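PDB 4N0T: U4/U6 snRNA-associated-splicing factor PRP24 from Saccharomyces cerevisiae, which binds U6 small nuclear RNA, anneals it with U4 RNA and serves as a recycling factor of the spliceosome. Local coordinates for residues Leu12-Pro17 with Phe48-Ile53; Gly33-Val38 with Ile53-Tyr58; Phe92-Thr97 with Glu152-Val157; Ile282-Leu287 with Lys348-Gly353. One frame throughout, in Å; residues are numbered along the deposited sequence.

Interaction 1 of 4, residues Leu12-Pro17 with Phe48-Ile53; sequences LVKNLP and FRFARI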
loop_
_atom_site.group_PDB
_atom_site.type_symbol
_atom_site.label_atom_id
_atom_site.label_comp_id
_atom_site.label_asym_id
_atom_site.label_seq_id
_atom_site.Cartn_x
_atom_site.Cartn_y
_atom_site.Cartn_z
ATOM N N LEU A 12 0.836 -26.753 -3.848
ATOM C CA LEU A 12 -0.159 -26.628 -4.897
ATOM C C LEU A 12 -0.794 -27.999 -5.083
ATOM O O LEU A 12 -0.077 -28.995 -5.168
ATOM C CB LEU A 12 0.537 -26.241 -6.201
ATOM C CG LEU A 12 -0.341 -26.186 -7.457
ATOM C CD1 LEU A 12 -1.351 -25.082 -7.308
ATOM C CD2 LEU A 12 0.492 -25.982 -8.718
ATOM N N VAL A 13 -2.118 -28.040 -5.130
ATOM C CA VAL A 13 -2.841 -29.287 -5.401
ATOM C C VAL A 13 -3.540 -29.115 -6.735
ATOM O O VAL A 13 -4.257 -28.129 -6.938
ATOM C CB VAL A 13 -3.887 -29.604 -4.320
ATOM C CG1 VAL A 13 -4.533 -30.962 -4.591
ATOM C CG2 VAL A 13 -3.252 -29.614 -2.949
ATOM N N LYS A 14 -3.322 -30.062 -7.649
ATOM C CA LYS A 14 -3.991 -30.027 -8.948
ATOM C C LYS A 14 -4.930 -31.221 -9.101
ATOM O O LYS A 14 -4.669 -32.294 -8.558
ATOM C CB LYS A 14 -2.958 -30.022 -10.080
ATOM C CG LYS A 14 -3.575 -30.032 -11.465
ATOM C CD LYS A 14 -2.535 -29.891 -12.553
ATOM C CE LYS A 14 -3.223 -29.778 -13.914
ATOM N NZ LYS A 14 -2.226 -29.630 -15.013
ATOM N N ASN A 15 -6.034 -30.984 -9.809
ATOM C CA ASN A 15 -6.993 -32.031 -10.209
ATOM C C ASN A 15 -7.934 -32.489 -9.100
ATOM O O ASN A 15 -8.391 -33.636 -9.099
ATOM C CB ASN A 15 -6.306 -33.242 -10.858
ATOM C CG ASN A 15 -7.248 -34.000 -11.786
ATOM O OD1 ASN A 15 -8.060 -33.381 -12.479
ATOM N ND2 ASN A 15 -7.164 -35.332 -11.788
ATOM N N LEU A 16 -8.235 -31.601 -8.159
ATOM C CA LEU A 16 -9.287 -31.881 -7.189
ATOM C C LEU A 16 -10.629 -31.932 -7.920
ATOM O O LEU A 16 -10.803 -31.273 -8.956
ATOM C CB LEU A 16 -9.331 -30.791 -6.115
ATOM C CG LEU A 16 -8.140 -30.779 -5.158
ATOM C CD1 LEU A 16 -8.039 -29.440 -4.425
ATOM C CD2 LEU A 16 -8.242 -31.912 -4.160
ATOM N N PRO A 17 -11.584 -32.696 -7.377
ATOM C CA PRO A 17 -12.907 -32.792 -8.006
ATOM C C PRO A 17 -13.586 -31.428 -8.095
ATOM O O PRO A 17 -13.316 -30.567 -7.251
ATOM C CB PRO A 17 -13.690 -33.687 -7.037
ATOM C CG PRO A 17 -12.637 -34.506 -6.342
ATOM C CD PRO A 17 -11.459 -33.579 -6.202
ATOM N N PHE A 48 -12.021 -29.318 -13.179
ATOM C CA PHE A 48 -11.443 -29.712 -11.898
ATOM C C PHE A 48 -11.089 -28.464 -11.090
ATOM O O PHE A 48 -11.322 -27.342 -11.541
ATOM C CB PHE A 48 -10.209 -30.612 -12.096
ATOM C CG PHE A 48 -9.036 -29.918 -12.741
ATOM C CD1 PHE A 48 -8.110 -29.205 -11.973
ATOM C CD2 PHE A 48 -8.848 -29.992 -14.110
ATOM C CE1 PHE A 48 -7.033 -28.571 -12.574
ATOM C CE2 PHE A 48 -7.776 -29.374 -14.709
ATOM C CZ PHE A 48 -6.861 -28.656 -13.939
ATOM N N ARG A 49 -10.535 -28.641 -9.894
ATOM C CA ARG A 49 -10.119 -27.474 -9.115
ATOM C C ARG A 49 -8.664 -27.536 -8.672
ATOM O O ARG A 49 -8.103 -28.618 -8.469
ATOM C CB ARG A 49 -11.025 -27.275 -7.898
ATOM C CG ARG A 49 -12.502 -27.180 -8.253
ATOM C CD ARG A 49 -13.325 -26.604 -7.119
ATOM N NE ARG A 49 -13.446 -25.150 -7.213
ATOM C CZ ARG A 49 -13.980 -24.379 -6.269
ATOM N NH1 ARG A 49 -14.431 -24.920 -5.147
ATOM N NH2 ARG A 49 -14.047 -23.065 -6.438
ATOM N N PHE A 50 -8.062 -26.359 -8.523
ATOM C CA PHE A 50 -6.726 -26.234 -7.941
ATOM C C PHE A 50 -6.893 -25.804 -6.487
ATOM O O PHE A 50 -7.903 -25.186 -6.124
ATOM C CB PHE A 50 -5.936 -25.123 -8.630
ATOM C CG PHE A 50 -5.487 -25.439 -10.034
ATOM C CD1 PHE A 50 -4.309 -26.143 -10.263
ATOM C CD2 PHE A 50 -6.211 -24.973 -11.128
ATOM C CE1 PHE A 50 -3.868 -26.397 -11.557
ATOM C CE2 PHE A 50 -5.778 -25.223 -12.423
ATOM C CZ PHE A 50 -4.602 -25.931 -12.640
ATOM N N ALA A 51 -5.906 -26.113 -5.649
ATOM C CA ALA A 51 -5.863 -25.554 -4.300
ATOM C C ALA A 51 -4.461 -25.086 -3.952
ATOM O O ALA A 51 -3.467 -25.690 -4.360
ATOM C CB ALA A 51 -6.348 -26.564 -3.263
ATOM N N ARG A 52 -4.389 -23.995 -3.195
ATOM C CA ARG A 52 -3.150 -23.556 -2.589
ATOM C C ARG A 52 -3.314 -23.786 -1.097
ATOM O O ARG A 52 -4.303 -23.353 -0.508
ATOM C CB ARG A 52 -2.936 -22.060 -2.866
ATOM C CG ARG A 52 -1.805 -21.433 -2.094
ATOM C CD ARG A 52 -1.794 -19.923 -2.341
ATOM N NE ARG A 52 -0.679 -19.272 -1.676
ATOM C CZ ARG A 52 -0.711 -18.860 -0.415
ATOM N NH1 ARG A 52 -1.810 -19.030 0.300
ATOM N NH2 ARG A 52 0.346 -18.269 0.123
ATOM N N ILE A 53 -2.367 -24.492 -0.483
ATOM C CA ILE A 53 -2.447 -24.751 0.953
ATOM C C ILE A 53 -1.166 -24.272 1.610
ATOM O O ILE A 53 -0.067 -24.758 1.296
ATOM C CB ILE A 53 -2.675 -26.257 1.272
ATOM C CG1 ILE A 53 -3.892 -26.791 0.519
ATOM C CG2 ILE A 53 -2.872 -26.465 2.780
ATOM C CD1 ILE A 53 -4.033 -28.313 0.638
#

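Interaction 2 of 4, residues Gly33-Val38 with Ile53-Tyr58; sequences GPIIHV and IEFARY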
loop_
_atom_site.group_PDB
_atom_site.type_symbol
_atom_site.label_atom_id
_atom_site.label_comp_id
_atom_site.label_asym_id
_atom_site.label_seq_id
_atom_site.Cartn_x
_atom_site.Cartn_y
_atom_site.Cartn_z
ATOM N N GLY A 33 -0.783 -31.697 9.092
ATOM C CA GLY A 33 -0.196 -30.660 9.921
ATOM C C GLY A 33 -1.099 -29.446 9.934
ATOM O O GLY A 33 -1.965 -29.304 9.066
ATOM N N PRO A 34 -0.919 -28.569 10.929
ATOM C CA PRO A 34 -1.751 -27.368 11.031
ATOM C C PRO A 34 -1.651 -26.476 9.784
ATOM O O PRO A 34 -0.566 -26.265 9.243
ATOM C CB PRO A 34 -1.196 -26.653 12.275
ATOM C CG PRO A 34 0.124 -27.299 12.560
ATOM C CD PRO A 34 0.010 -28.703 12.063
ATOM N N ILE A 35 -2.798 -25.974 9.339
ATOM C CA ILE A 35 -2.886 -25.183 8.113
ATOM C C ILE A 35 -3.175 -23.714 8.434
ATOM O O ILE A 35 -4.052 -23.412 9.246
ATOM C CB ILE A 35 -3.989 -25.747 7.196
ATOM C CG1 ILE A 35 -3.636 -27.182 6.782
ATOM C CG2 ILE A 35 -4.197 -24.847 5.973
ATOM C CD1 ILE A 35 -4.708 -27.895 5.978
ATOM N N ILE A 36 -2.433 -22.812 7.795
ATOM C CA ILE A 36 -2.649 -21.374 7.941
ATOM C C ILE A 36 -3.754 -20.862 7.013
ATOM O O ILE A 36 -4.611 -20.078 7.430
ATOM C CB ILE A 36 -1.348 -20.581 7.673
ATOM C CG1 ILE A 36 -0.287 -20.921 8.724
ATOM C CG2 ILE A 36 -1.607 -19.076 7.667
ATOM C CD1 ILE A 36 1.000 -20.136 8.565
ATOM N N HIS A 37 -3.735 -21.300 5.754
ATOM C CA HIS A 37 -4.703 -20.797 4.786
ATOM C C HIS A 37 -4.921 -21.778 3.636
ATOM O O HIS A 37 -3.998 -22.499 3.245
ATOM C CB HIS A 37 -4.256 -19.432 4.242
ATOM C CG HIS A 37 -5.366 -18.652 3.607
ATOM N ND1 HIS A 37 -5.549 -18.591 2.240
ATOM C CD2 HIS A 37 -6.365 -17.924 4.153
ATOM C CE1 HIS A 37 -6.607 -17.848 1.975
ATOM N NE2 HIS A 37 -7.124 -17.431 3.115
ATOM N N VAL A 38 -6.140 -21.792 3.104
ATOM C CA VAL A 38 -6.477 -22.608 1.943
ATOM C C VAL A 38 -7.204 -21.757 0.908
ATOM O O VAL A 38 -8.182 -21.092 1.242
ATOM C CB VAL A 38 -7.408 -23.766 2.332
ATOM C CG1 VAL A 38 -7.875 -24.511 1.086
ATOM C CG2 VAL A 38 -6.699 -24.723 3.285
ATOM N N ILE A 53 -2.367 -24.492 -0.483
ATOM C CA ILE A 53 -2.447 -24.751 0.953
ATOM C C ILE A 53 -1.166 -24.272 1.610
ATOM O O ILE A 53 -0.067 -24.758 1.296
ATOM C CB ILE A 53 -2.675 -26.257 1.272
ATOM C CG1 ILE A 53 -3.892 -26.791 0.519
ATOM C CG2 ILE A 53 -2.872 -26.465 2.780
ATOM C CD1 ILE A 53 -4.033 -28.313 0.638
ATOM N N GLU A 54 -1.299 -23.293 2.502
ATOM C CA GLU A 54 -0.152 -22.788 3.235
ATOM C C GLU A 54 -0.144 -23.458 4.605
ATOM O O GLU A 54 -1.065 -23.259 5.406
ATOM C CB GLU A 54 -0.224 -21.269 3.382
ATOM C CG GLU A 54 0.972 -20.699 4.123
ATOM C CD GLU A 54 0.909 -19.196 4.269
ATOM O OE1 GLU A 54 -0.004 -18.575 3.681
ATOM O OE2 GLU A 54 1.779 -18.636 4.972
ATOM N N PHE A 55 0.882 -24.265 4.864
ATOM C CA PHE A 55 0.997 -24.973 6.137
ATOM C C PHE A 55 1.740 -24.120 7.150
ATOM O O PHE A 55 2.526 -23.257 6.777
ATOM C CB PHE A 55 1.711 -26.316 5.945
ATOM C CG PHE A 55 0.837 -27.360 5.328
ATOM C CD1 PHE A 55 -0.012 -28.126 6.121
ATOM C CD2 PHE A 55 0.830 -27.554 3.956
ATOM C CE1 PHE A 55 -0.849 -29.088 5.555
ATOM C CE2 PHE A 55 0.005 -28.503 3.383
ATOM C CZ PHE A 55 -0.839 -29.275 4.184
ATOM N N ALA A 56 1.470 -24.363 8.429
ATOM C CA ALA A 56 2.182 -23.670 9.496
ATOM C C ALA A 56 3.682 -23.943 9.434
ATOM O O ALA A 56 4.492 -23.045 9.665
ATOM C CB ALA A 56 1.631 -24.081 10.846
ATOM N N ARG A 57 4.049 -25.184 9.131
ATOM C CA ARG A 57 5.455 -25.591 9.131
ATOM C C ARG A 57 5.808 -26.454 7.923
ATOM O O ARG A 57 4.927 -27.066 7.321
ATOM C CB ARG A 57 5.786 -26.345 10.428
ATOM C CG ARG A 57 5.668 -25.490 11.687
ATOM C CD ARG A 57 6.010 -26.279 12.944
ATOM N NE ARG A 57 4.907 -27.130 13.386
ATOM C CZ ARG A 57 3.789 -26.673 13.948
ATOM N NH1 ARG A 57 3.612 -25.367 14.127
ATOM N NH2 ARG A 57 2.843 -27.523 14.329
ATOM N N TYR A 58 7.098 -26.515 7.597
ATOM C CA TYR A 58 7.583 -27.244 6.424
ATOM C C TYR A 58 7.210 -28.725 6.433
ATOM O O TYR A 58 6.930 -29.304 5.376
ATOM C CB TYR A 58 9.098 -27.084 6.287
ATOM C CG TYR A 58 9.651 -27.558 4.965
ATOM C CD1 TYR A 58 9.315 -26.917 3.782
ATOM C CD2 TYR A 58 10.526 -28.641 4.899
ATOM C CE1 TYR A 58 9.822 -27.343 2.569
ATOM C CE2 TYR A 58 11.040 -29.070 3.687
ATOM C CZ TYR A 58 10.683 -28.415 2.530
ATOM O OH TYR A 58 11.184 -28.836 1.320
HETATM O O HOH W 1 2.041 -27.425 9.356
#

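Interaction 3 of 4, residues Phe92-Thr97 with Glu152-Val157; sequences FPPSYT and EGYTLV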
loop_
_atom_site.group_PDB
_atom_site.type_symbol
_atom_site.label_atom_id
_atom_site.label_comp_id
_atom_site.label_asym_id
_atom_site.label_seq_id
_atom_site.Cartn_x
_atom_site.Cartn_y
_atom_site.Cartn_z
ATOM N N PHE A 92 -0.377 -0.521 -10.463
ATOM C CA PHE A 92 -1.750 -0.541 -10.962
ATOM C C PHE A 92 -2.437 0.731 -10.466
ATOM O O PHE A 92 -1.933 1.395 -9.554
ATOM C CB PHE A 92 -2.495 -1.823 -10.537
ATOM C CG PHE A 92 -2.227 -2.269 -9.113
ATOM C CD1 PHE A 92 -2.955 -1.743 -8.054
ATOM C CD2 PHE A 92 -1.282 -3.265 -8.851
ATOM C CE1 PHE A 92 -2.739 -2.195 -6.739
ATOM C CE2 PHE A 92 -1.050 -3.716 -7.543
ATOM C CZ PHE A 92 -1.776 -3.180 -6.492
ATOM N N PRO A 93 -3.581 1.106 -11.071
ATOM C CA PRO A 93 -4.245 2.337 -10.622
ATOM C C PRO A 93 -4.620 2.304 -9.135
ATOM O O PRO A 93 -4.886 1.228 -8.595
ATOM C CB PRO A 93 -5.508 2.384 -11.497
ATOM C CG PRO A 93 -5.103 1.695 -12.744
ATOM C CD PRO A 93 -4.219 0.548 -12.280
ATOM N N PRO A 94 -4.634 3.473 -8.474
ATOM C CA PRO A 94 -4.864 3.619 -7.030
ATOM C C PRO A 94 -6.170 3.020 -6.516
ATOM O O PRO A 94 -6.281 2.705 -5.322
ATOM C CB PRO A 94 -4.899 5.144 -6.842
ATOM C CG PRO A 94 -4.045 5.669 -7.919
ATOM C CD PRO A 94 -4.208 4.744 -9.091
ATOM N N SER A 95 -7.144 2.885 -7.404
ATOM C CA SER A 95 -8.459 2.382 -7.030
ATOM C C SER A 95 -8.676 0.942 -7.504
ATOM O O SER A 95 -9.780 0.397 -7.367
ATOM C CB SER A 95 -9.539 3.289 -7.608
ATOM O OG SER A 95 -9.432 3.335 -9.020
ATOM N N TYR A 96 -7.635 0.329 -8.068
ATOM C CA TYR A 96 -7.715 -1.089 -8.427
ATOM C C TYR A 96 -7.941 -1.925 -7.180
ATOM O O TYR A 96 -7.364 -1.659 -6.117
ATOM C CB TYR A 96 -6.444 -1.552 -9.138
ATOM C CG TYR A 96 -6.648 -2.011 -10.565
ATOM C CD1 TYR A 96 -7.463 -1.294 -11.440
ATOM C CD2 TYR A 96 -6.010 -3.154 -11.047
ATOM C CE1 TYR A 96 -7.643 -1.711 -12.748
ATOM C CE2 TYR A 96 -6.181 -3.572 -12.358
ATOM C CZ TYR A 96 -7.000 -2.845 -13.198
ATOM O OH TYR A 96 -7.181 -3.249 -14.500
ATOM N N THR A 97 -8.791 -2.940 -7.315
ATOM C CA THR A 97 -9.079 -3.870 -6.241
ATOM C C THR A 97 -8.542 -5.257 -6.585
ATOM O O THR A 97 -8.065 -5.510 -7.700
ATOM C CB THR A 97 -10.593 -4.016 -6.033
ATOM O OG1 THR A 97 -11.172 -4.552 -7.233
ATOM C CG2 THR A 97 -11.226 -2.670 -5.729
ATOM N N GLU A 152 -5.348 3.173 -17.270
ATOM C CA GLU A 152 -5.714 4.492 -16.745
ATOM C C GLU A 152 -4.528 5.448 -16.622
ATOM O O GLU A 152 -4.492 6.280 -15.716
ATOM C CB GLU A 152 -6.402 4.366 -15.382
ATOM C CG GLU A 152 -7.631 3.472 -15.357
ATOM C CD GLU A 152 -8.220 3.356 -13.960
ATOM O OE1 GLU A 152 -7.919 4.231 -13.119
ATOM O OE2 GLU A 152 -8.972 2.391 -13.699
ATOM N N GLY A 153 -3.560 5.323 -17.523
ATOM C CA GLY A 153 -2.401 6.197 -17.512
ATOM C C GLY A 153 -1.235 5.658 -16.697
ATOM O O GLY A 153 -0.148 6.242 -16.703
ATOM N N TYR A 154 -1.454 4.545 -15.995
ATOM C CA TYR A 154 -0.394 3.935 -15.183
ATOM C C TYR A 154 0.284 2.785 -15.926
ATOM O O TYR A 154 -0.383 1.868 -16.416
ATOM C CB TYR A 154 -0.966 3.441 -13.842
ATOM C CG TYR A 154 -1.508 4.540 -12.952
ATOM C CD1 TYR A 154 -2.818 4.999 -13.085
ATOM C CD2 TYR A 154 -0.706 5.122 -11.971
ATOM C CE1 TYR A 154 -3.307 6.015 -12.267
ATOM C CE2 TYR A 154 -1.189 6.129 -11.153
ATOM C CZ TYR A 154 -2.485 6.574 -11.310
ATOM O OH TYR A 154 -2.968 7.572 -10.496
ATOM N N THR A 155 1.609 2.828 -16.014
ATOM C CA THR A 155 2.356 1.725 -16.611
ATOM C C THR A 155 2.519 0.617 -15.571
ATOM O O THR A 155 3.259 0.764 -14.593
ATOM C CB THR A 155 3.733 2.167 -17.114
ATOM O OG1 THR A 155 3.572 3.170 -18.124
ATOM C CG2 THR A 155 4.490 0.996 -17.705
ATOM N N LEU A 156 1.825 -0.492 -15.786
ATOM C CA LEU A 156 1.884 -1.615 -14.849
ATOM C C LEU A 156 3.273 -2.256 -14.771
ATOM O O LEU A 156 3.982 -2.396 -15.778
ATOM C CB LEU A 156 0.830 -2.668 -15.236
ATOM C CG LEU A 156 0.596 -3.765 -14.198
ATOM C CD1 LEU A 156 -0.117 -3.165 -13.007
ATOM C CD2 LEU A 156 -0.254 -4.900 -14.797
ATOM N N VAL A 157 3.672 -2.646 -13.562
ATOM C CA VAL A 157 4.891 -3.421 -13.384
ATOM C C VAL A 157 4.498 -4.824 -12.949
ATOM O O VAL A 157 3.774 -4.981 -11.959
ATOM C CB VAL A 157 5.778 -2.817 -12.276
ATOM C CG1 VAL A 157 6.959 -3.733 -11.991
ATOM C CG2 VAL A 157 6.258 -1.434 -12.680
#

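Interaction 4 of 4, residues Ile282-Leu287 with Lys348-Gly353; sequences ICLFPL and KVIRSG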
loop_
_atom_site.group_PDB
_atom_site.type_symbol
_atom_site.label_atom_id
_atom_site.label_comp_id
_atom_site.label_asym_id
_atom_site.label_seq_id
_atom_site.Cartn_x
_atom_site.Cartn_y
_atom_site.Cartn_z
ATOM N N ILE A 282 -16.533 14.173 8.481
ATOM C CA ILE A 282 -17.157 13.022 9.119
ATOM C C ILE A 282 -16.152 11.877 9.129
ATOM O O ILE A 282 -15.158 11.909 8.401
ATOM C CB ILE A 282 -18.424 12.542 8.371
ATOM C CG1 ILE A 282 -18.047 11.897 7.035
ATOM C CG2 ILE A 282 -19.426 13.690 8.180
ATOM C CD1 ILE A 282 -19.244 11.304 6.294
ATOM N N CYS A 283 -16.402 10.875 9.964
ATOM C CA CYS A 283 -15.590 9.675 9.954
ATOM C C CYS A 283 -16.435 8.528 9.450
ATOM O O CYS A 283 -17.640 8.481 9.709
ATOM C CB CYS A 283 -15.111 9.341 11.361
ATOM S SG CYS A 283 -13.918 10.549 11.994
ATOM N N LEU A 284 -15.800 7.615 8.724
ATOM C CA LEU A 284 -16.428 6.356 8.329
ATOM C C LEU A 284 -15.680 5.222 9.015
ATOM O O LEU A 284 -14.457 5.225 9.068
ATOM C CB LEU A 284 -16.338 6.172 6.812
ATOM C CG LEU A 284 -17.072 7.206 5.956
ATOM C CD1 LEU A 284 -16.987 6.812 4.485
ATOM C CD2 LEU A 284 -18.554 7.340 6.385
ATOM N N PHE A 285 -16.409 4.245 9.548
ATOM C CA PHE A 285 -15.787 3.155 10.293
ATOM C C PHE A 285 -16.839 2.062 10.470
ATOM O O PHE A 285 -18.028 2.360 10.366
ATOM C CB PHE A 285 -15.331 3.668 11.665
ATOM C CG PHE A 285 -16.399 4.402 12.435
ATOM C CD1 PHE A 285 -16.630 5.752 12.219
ATOM C CD2 PHE A 285 -17.167 3.736 13.390
ATOM C CE1 PHE A 285 -17.604 6.438 12.928
ATOM C CE2 PHE A 285 -18.136 4.416 14.102
ATOM C CZ PHE A 285 -18.359 5.760 13.876
ATOM N N PRO A 286 -16.416 0.806 10.690
ATOM C CA PRO A 286 -15.033 0.314 10.607
ATOM C C PRO A 286 -14.681 -0.027 9.163
ATOM O O PRO A 286 -15.547 -0.462 8.392
ATOM C CB PRO A 286 -15.081 -0.965 11.441
ATOM C CG PRO A 286 -16.472 -1.507 11.150
ATOM C CD PRO A 286 -17.365 -0.283 11.033
ATOM N N LEU A 287 -13.413 0.162 8.811
ATOM C CA LEU A 287 -12.911 -0.094 7.469
ATOM C C LEU A 287 -11.669 -0.979 7.573
ATOM O O LEU A 287 -10.900 -0.882 8.543
ATOM C CB LEU A 287 -12.491 1.230 6.801
ATOM C CG LEU A 287 -13.573 2.283 6.553
ATOM C CD1 LEU A 287 -12.983 3.599 6.023
ATOM C CD2 LEU A 287 -14.568 1.724 5.561
ATOM N N LYS A 348 -19.949 -4.677 3.329
ATOM C CA LYS A 348 -20.138 -4.577 4.775
ATOM C C LYS A 348 -20.830 -3.269 5.126
ATOM O O LYS A 348 -20.619 -2.262 4.454
ATOM C CB LYS A 348 -18.785 -4.632 5.497
ATOM C CG LYS A 348 -18.060 -5.968 5.405
ATOM C CD LYS A 348 -16.738 -5.926 6.165
ATOM C CE LYS A 348 -15.542 -5.914 5.220
ATOM N NZ LYS A 348 -14.259 -5.675 5.948
ATOM N N VAL A 349 -21.636 -3.274 6.184
ATOM C CA VAL A 349 -22.283 -2.046 6.631
ATOM C C VAL A 349 -21.251 -1.156 7.332
ATOM O O VAL A 349 -20.435 -1.641 8.117
ATOM C CB VAL A 349 -23.472 -2.350 7.560
ATOM C CG1 VAL A 349 -24.087 -1.068 8.093
ATOM C CG2 VAL A 349 -24.522 -3.163 6.811
ATOM N N ILE A 350 -21.264 0.136 7.021
ATOM C CA ILE A 350 -20.365 1.071 7.681
ATOM C C ILE A 350 -21.176 2.099 8.447
ATOM O O ILE A 350 -22.365 2.323 8.154
ATOM C CB ILE A 350 -19.463 1.810 6.674
ATOM C CG1 ILE A 350 -20.319 2.460 5.587
ATOM C CG2 ILE A 350 -18.433 0.865 6.079
ATOM C CD1 ILE A 350 -19.537 3.383 4.631
ATOM N N ARG A 351 -20.532 2.715 9.429
ATOM C CA ARG A 351 -21.146 3.755 10.232
ATOM C C ARG A 351 -20.483 5.087 9.913
ATOM O O ARG A 351 -19.345 5.126 9.430
ATOM C CB ARG A 351 -20.938 3.449 11.721
ATOM C CG ARG A 351 -21.360 2.040 12.117
ATOM C CD ARG A 351 -21.104 1.780 13.594
ATOM N NE ARG A 351 -21.926 0.674 14.076
ATOM C CZ ARG A 351 -22.610 0.683 15.216
ATOM N NH1 ARG A 351 -22.573 1.745 16.018
ATOM N NH2 ARG A 351 -23.325 -0.380 15.551
ATOM N N SER A 352 -21.200 6.170 10.179
ATOM C CA SER A 352 -20.633 7.507 10.093
ATOM C C SER A 352 -20.734 8.141 11.472
ATOM O O SER A 352 -21.547 7.720 12.302
ATOM C CB SER A 352 -21.388 8.347 9.070
ATOM O OG SER A 352 -22.716 8.601 9.526
ATOM N N GLY A 353 -19.917 9.153 11.735
ATOM C CA GLY A 353 -19.955 9.782 13.041
ATOM C C GLY A 353 -18.846 10.793 13.160
ATOM O O GLY A 353 -18.102 11.012 12.201
HETATM O O HOH W 2 -17.451 -1.933 7.522
#

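Interaction 1 of 4, residues Leu12-Pro17 with Phe48-Ile53
V13 and A51 pair in the tightly packed part of this antiparallel ladder: V13 N reaches A51 O at 2.8 Å, nearly straight at 169°, and A51 N returns the bond to V13 O. On the same face, which helix 22-29 packs against, L16 CD1 presses on A51 CB (3.5 Å) and V13 CG2 meets I53 CD1. The opposite face opens to solvent at K14, whose extended chain lies beside F50, CG 3.6 Å from F50 CE1, with CE going on to F48 CZ. The F48 and N15 side chains cross at about a right angle, N15 OD1 near F48 CB and CG, while ND2 bonds E76 O. F48 CE1 sits over one F50 face, offset toward the rim. An alanine at F48 would probably leave K14 CE and that F50 face without the ring beside them, while K14 would keep F50. Past a one-residue bulge, R49 N bonds to L16 O at 2.8 Å. Central strands 10-16 and 49-55, side by side, are the hallmark of an RNA recognition motif, here RRM 1.

Interaction 2 of 4, residues Gly33-Val38 with Ile53-Tyr58
G33-V38 runs antiparallel to I53-Y58, and a classic beta bulge interrupts the pairing: I36 and H37 both face E54. The E54 carbonyl takes two amides, I36 N at 2.8 Å, nearly along the C=O axis, and H37 N in a weak bond. E54 N answers to H37 O at 2.9 Å. Beyond the bulge, A56 N donates to P34 O almost in line (176°), and a water that donates to P34 O also accepts from R57 N, bridging the two segments beyond the strand pairing. Among the side chains, I53 and V38 face helix 22-29, and I35 meets both I53 and F55: its CG2 touches I53 CG2 at 3.8 Å, and its CG1, set anti to the carbonyl carbon (chi1 -62°), meets F55 CE1 at 3.6 Å. I53 CG2 also lies over one face of the F55 ring, whose edge receives G33 O in plane. V38 completes this cluster through its contact with I53 CG2. On the exposed side, P34 CG lies 3.9 Å from A56 CB and 3.3 Å from R57 NH2, while I36 brings CG1 and CD1 to A56 CA. E54, buried on the same face as H37, has OE2 near I36 CD1 and in a salt bridge with R4. Strands 35-42 and 49-55 form the beta hairpin at one margin of the RRM 1 sheet, with the bulge in its outermost strand.

Interaction 3 of 4, residues Phe92-Thr97 with Glu152-Val157
P93 CA lies over one face of the Y154 ring in a CH-pi contact, 4.2 Å from its centroid and 22° off the normal, displaced toward the rim. Apolar contacts add to it. P94 crosses the same side chain at about a right angle, its CD 3.4 Å from Y154 CZ. Deeper in, L156 CD1 meets F92 CB at 3.7 Å and comes to the F92 ring at its edge; L156 also packs on helix 98-107. The segments belong to RRM 2, joining the loop between its first strand and first helix to the strand 154-160. An alanine at Y154 would probably leave P93 and P94 without their aromatic cover and take from a uracil base of the bound RNA part of the residue it packs on. No hydrogen bond joins the two segments: the carboxylate of E152 makes van der Waals contact, OE1 3.4 Å from P93 CB, its chain crossing that ring at about a right angle. Within F92-T97, Y96 N bonds P93 O at 2.9 Å, closing a type I beta turn.

Interaction 4 of 4, residues Ile282-Leu287 with Lys348-Gly353
Strands 282-285 and 351-353 run antiparallel at 154°, 4.8 Å apart at their closest, with C283 pairing to G353 and F285 to R351. At the second pair R351 N reaches F285 O at 2.7 Å and F285 N bonds R351 O; at the first, C283 N gives G353 O a 2.8 Å bond, but the return from G353 N is weak. F285 carries the side-chain contact: with CG between the backbone N and the carbonyl carbon (chi1 51°), its ring receives R351 CB over one face, 4.2 Å from the centroid, and brings CE1 to 3.8 Å from G353 N. The absence of a CB at G353 leaves room for F285 CZ. On the other face L284 CD2 packs on S352 CB, and I350 CG2 touches L287 CD2 at 4.0 Å. Past the cis peptide before P286, a water donates to P286 O and V349 O. Helix 355-365 packs on C283, F285 and R351; helix 330-340 takes I282 and L284 on the opposite face, where S352 OG bonds L337 O, while strand 322-327 flanks 281-285.

How the interactions relate
Interactions 1 and 2 are one sheet seen twice: strand 49-55 pairs with 10-16 in the first and with 35-42 in the second, I53 belongs to both, and R52 O touches V38 CG1. Their centres lie 15 Å apart. Interaction 3, in RRM 2, is separate, its centre about 30 Å from interaction 1, and interaction 4, in the occluded RRM, lies about 26 Å from interaction 3 between centres. All three sheets share the 2-3-1-5-4 strand order, but interactions 1 and 2 join 10-16, 49-55 and 35-42, whereas interaction 4 joins 281-285 to 348-353. Interaction 3 comes nearest the bound RNA, at about 3 Å between nearest atoms, against about 6, 7 and 8 Å for interactions 1, 2 and 4.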